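Local coordinates for protein type III effector HopA1 (Pseudomonas syringae pv. tomato str. DC3000, PDB 4RSX) that is a type III secretion effector of a plant pathogen, probably acting inside host plant cells, with a molecular activity that is not established, at residues Lys175-Ser180 / Ser197-Leu202. Sequence-based numbering, arbitrary orientation.
Sequences KLKQMS and SLSKGL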
ATOM      1  N   LYS A 175      -4.264  -4.921  16.065  1.00 21.23           N
ATOM      2  CA  LYS A 175      -5.709  -4.829  16.205  1.00 25.40           C
ATOM      3  C   LYS A 175      -6.432  -5.476  15.014  1.00 27.90           C
ATOM      4  O   LYS A 175      -7.356  -6.276  15.194  1.00 25.84           O
ATOM      5  CB  LYS A 175      -6.124  -3.360  16.370  1.00 23.26           C
ATOM      6  CG  LYS A 175      -7.632  -3.116  16.431  1.00 29.42           C
ATOM      7  CD  LYS A 175      -8.231  -3.594  17.741  1.00 38.64           C
ATOM      8  CE  LYS A 175      -9.494  -4.398  17.485  1.00 36.70           C
ATOM      9  NZ  LYS A 175      -9.625  -5.527  18.457  1.00 45.24           N
ATOM     10  N   LEU A 176      -6.003  -5.133  13.803  1.00 29.67           N
ATOM     11  CA  LEU A 176      -6.595  -5.703  12.595  1.00 29.64           C
ATOM     12  C   LEU A 176      -6.515  -7.233  12.617  1.00 31.22           C
ATOM     13  O   LEU A 176      -7.506  -7.916  12.351  1.00 33.48           O
ATOM     14  CB  LEU A 176      -5.916  -5.121  11.344  1.00 28.51           C
ATOM     15  CG  LEU A 176      -6.278  -5.598   9.937  1.00 29.71           C
ATOM     16  CD1 LEU A 176      -7.753  -5.371   9.622  1.00 28.90           C
ATOM     17  CD2 LEU A 176      -5.424  -4.862   8.920  1.00 24.63           C
ATOM     18  N   LYS A 177      -5.352  -7.769  12.973  1.00 26.33           N
ATOM     19  CA  LYS A 177      -5.168  -9.212  13.004  1.00 24.80           C
ATOM     20  C   LYS A 177      -6.066  -9.899  14.030  1.00 30.17           C
ATOM     21  O   LYS A 177      -6.688 -10.916  13.720  1.00 37.32           O
ATOM     22  CB  LYS A 177      -3.693  -9.578  13.247  1.00 23.87           C
ATOM     23  CG  LYS A 177      -2.837  -9.589  11.979  1.00 21.10           C
ATOM     24  CD  LYS A 177      -1.443 -10.185  12.212  1.00 17.50           C
ATOM     25  CE  LYS A 177      -0.759 -10.431  10.878  1.00 18.34           C
ATOM     26  NZ  LYS A 177       0.705 -10.751  10.962  1.00 16.53           N
ATOM     27  N   GLN A 178      -6.142  -9.354  15.244  1.00 31.94           N
ATOM     28  CA  GLN A 178      -6.925 -10.004  16.297  1.00 33.82           C
ATOM     29  C   GLN A 178      -8.444  -9.915  16.082  1.00 35.90           C
ATOM     30  O   GLN A 178      -9.186 -10.781  16.544  1.00 39.53           O
ATOM     31  CB  GLN A 178      -6.514  -9.519  17.698  1.00 36.31           C
ATOM     32  CG  GLN A 178      -6.543  -8.012  17.899  1.00 47.08           C
ATOM     33  CD  GLN A 178      -6.203  -7.600  19.329  1.00 57.29           C
ATOM     34  OE1 GLN A 178      -6.916  -7.961  20.271  1.00 69.65           O
ATOM     35  NE2 GLN A 178      -5.115  -6.837  19.496  1.00 48.39           N
ATOM     36  N   MET A 179      -8.892  -8.897  15.348  1.00 33.47           N
ATOM     37  CA  MET A 179     -10.319  -8.665  15.112  1.00 28.24           C
ATOM     38  C   MET A 179     -10.847  -9.252  13.788  1.00 32.64           C
ATOM     39  O   MET A 179     -12.059  -9.415  13.630  1.00 28.04           O
ATOM     40  CB  MET A 179     -10.600  -7.164  15.100  1.00 30.40           C
ATOM     41  CG  MET A 179     -10.656  -6.602  13.682  1.00 29.43           C
ATOM     42  SD  MET A 179     -10.228  -4.865  13.544  1.00 43.67           S
ATOM     43  CE  MET A 179     -11.802  -4.068  13.878  1.00 32.06           C
ATOM     44  N   SER A 180      -9.957  -9.539  12.838  1.00 24.70           N
ATOM     45  CA  SER A 180     -10.392  -9.870  11.479  1.00 22.36           C
ATOM     46  C   SER A 180     -11.007 -11.264  11.375  1.00 27.42           C
ATOM     47  O   SER A 180     -11.806 -11.530  10.472  1.00 25.22           O
ATOM     48  CB  SER A 180      -9.236  -9.748  10.485  1.00 19.72           C
ATOM     49  OG  SER A 180      -8.273 -10.771  10.685  1.00 22.68           O
ATOM     50  N   SER A 197       8.761  -4.464   7.628  1.00 15.57           N
ATOM     51  CA  SER A 197       7.888  -5.565   8.010  1.00 15.02           C
ATOM     52  C   SER A 197       7.520  -5.485   9.490  1.00 15.45           C
ATOM     53  O   SER A 197       8.401  -5.489  10.346  1.00 16.14           O
ATOM     54  CB  SER A 197       8.596  -6.893   7.706  1.00 20.17           C
ATOM     55  OG  SER A 197       7.840  -8.004   8.158  1.00 22.49           O
ATOM     56  N   LEU A 198       6.223  -5.426   9.794  1.00 13.54           N
ATOM     57  CA  LEU A 198       5.764  -5.370  11.185  1.00 12.30           C
ATOM     58  C   LEU A 198       5.407  -6.757  11.733  1.00 19.51           C
ATOM     59  O   LEU A 198       5.549  -7.019  12.932  1.00 22.84           O
ATOM     60  CB  LEU A 198       4.562  -4.439  11.324  1.00 10.00           C
ATOM     61  CG  LEU A 198       4.775  -2.999  10.862  1.00 17.25           C
ATOM     62  CD1 LEU A 198       3.564  -2.120  11.206  1.00 11.50           C
ATOM     63  CD2 LEU A 198       6.059  -2.407  11.461  1.00 11.85           C
ATOM     64  N   SER A 199       4.910  -7.615  10.846  1.00 15.76           N
ATOM     65  CA  SER A 199       4.669  -9.030  11.121  1.00 21.60           C
ATOM     66  C   SER A 199       4.225  -9.601   9.799  1.00 15.97           C
ATOM     67  O   SER A 199       4.044  -8.849   8.847  1.00 15.87           O
ATOM     68  CB  SER A 199       3.594  -9.254  12.191  1.00 18.26           C
ATOM     69  OG  SER A 199       2.359  -8.683  11.815  1.00 19.98           O
ATOM     70  N   LYS A 200       4.063 -10.918   9.736  1.00 18.10           N
ATOM     71  CA  LYS A 200       3.649 -11.584   8.502  1.00 22.76           C
ATOM     72  C   LYS A 200       2.448 -10.877   7.857  1.00 14.47           C
ATOM     73  O   LYS A 200       1.417 -10.672   8.506  1.00 11.83           O
ATOM     74  CB  LYS A 200       3.306 -13.048   8.796  1.00 19.08           C
ATOM     75  CG  LYS A 200       3.070 -13.922   7.562  1.00 18.37           C
ATOM     76  CD  LYS A 200       2.548 -15.296   8.002  1.00 26.01           C
ATOM     77  CE  LYS A 200       3.298 -16.440   7.323  1.00 38.06           C
ATOM     78  NZ  LYS A 200       2.701 -16.913   6.040  1.00 33.09           N
ATOM     79  N   GLY A 201       2.606 -10.473   6.600  1.00 13.87           N
ATOM     80  CA  GLY A 201       1.525  -9.838   5.870  1.00 15.19           C
ATOM     81  C   GLY A 201       1.289  -8.368   6.194  1.00 14.42           C
ATOM     82  O   GLY A 201       0.373  -7.750   5.630  1.00 14.25           O
ATOM     83  N   LEU A 202       2.091  -7.801   7.093  1.00 13.84           N
ATOM     84  CA  LEU A 202       1.921  -6.388   7.477  1.00 16.32           C
ATOM     85  C   LEU A 202       3.205  -5.597   7.251  1.00 15.22           C
ATOM     86  O   LEU A 202       4.210  -5.804   7.961  1.00 14.51           O
ATOM     87  CB  LEU A 202       1.496  -6.237   8.945  1.00 17.32           C
ATOM     88  CG  LEU A 202       0.147  -6.798   9.390  1.00 19.07           C
ATOM     89  CD1 LEU A 202      -0.158  -6.373  10.816  1.00 18.13           C
ATOM     90  CD2 LEU A 202      -0.956  -6.328   8.450  1.00 18.73           C
TER
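The flat group in this contact is the K200 carbonyl, and K177 meets it at the oxygen, in the plane of the carbonyl. K177 NZ donates to K200 O at 2.6 Å. The ammonium lies on a lone pair, with a C=O...N angle of 137°. Neither segment supplies an aromatic ring, but K177 also makes a cation-pi contact with F187, which lies between the two segments in sequence. A second bond runs from K177 NZ to S199 OG at 2.8 Å. S199 OG sits between its own backbone N and carbonyl carbon (chi1 59°), which brings it to the lysine.

The lysine chain is extended beyond CG and reaches from helix 166-180 to the turn. Its CE lies alongside L202, 4.0 Å from L202 CG. Deeper in, L176 and L202 approach each other more loosely, with L176 CD2 4.7 Å from L202 CD2. Both leucines also touch I116 of the neighbouring strand 111-116. K200 turns its chain away from the helix, and its NZ bonds to F187 O.

Residues S199 to L202 form a type II beta turn, closed by L202 N to S199 O at 2.8 Å. G201 takes the positive phi that such a turn needs. L198 and S199 both face L202, a classic beta bulge next to the turn of the hairpin formed by strands 196-199 and 202-207. In this C-terminal part of the effector, the contact thus ties the C-terminal part of the helix to the turn at the edge of the antiparallel sheet.

One ammonium group is held by a backbone oxygen, a serine hydroxyl and a ring. The K200 carbonyl and the F187 ring would both be expected to favour its charged form, although no carboxylate from either segment pairs with it.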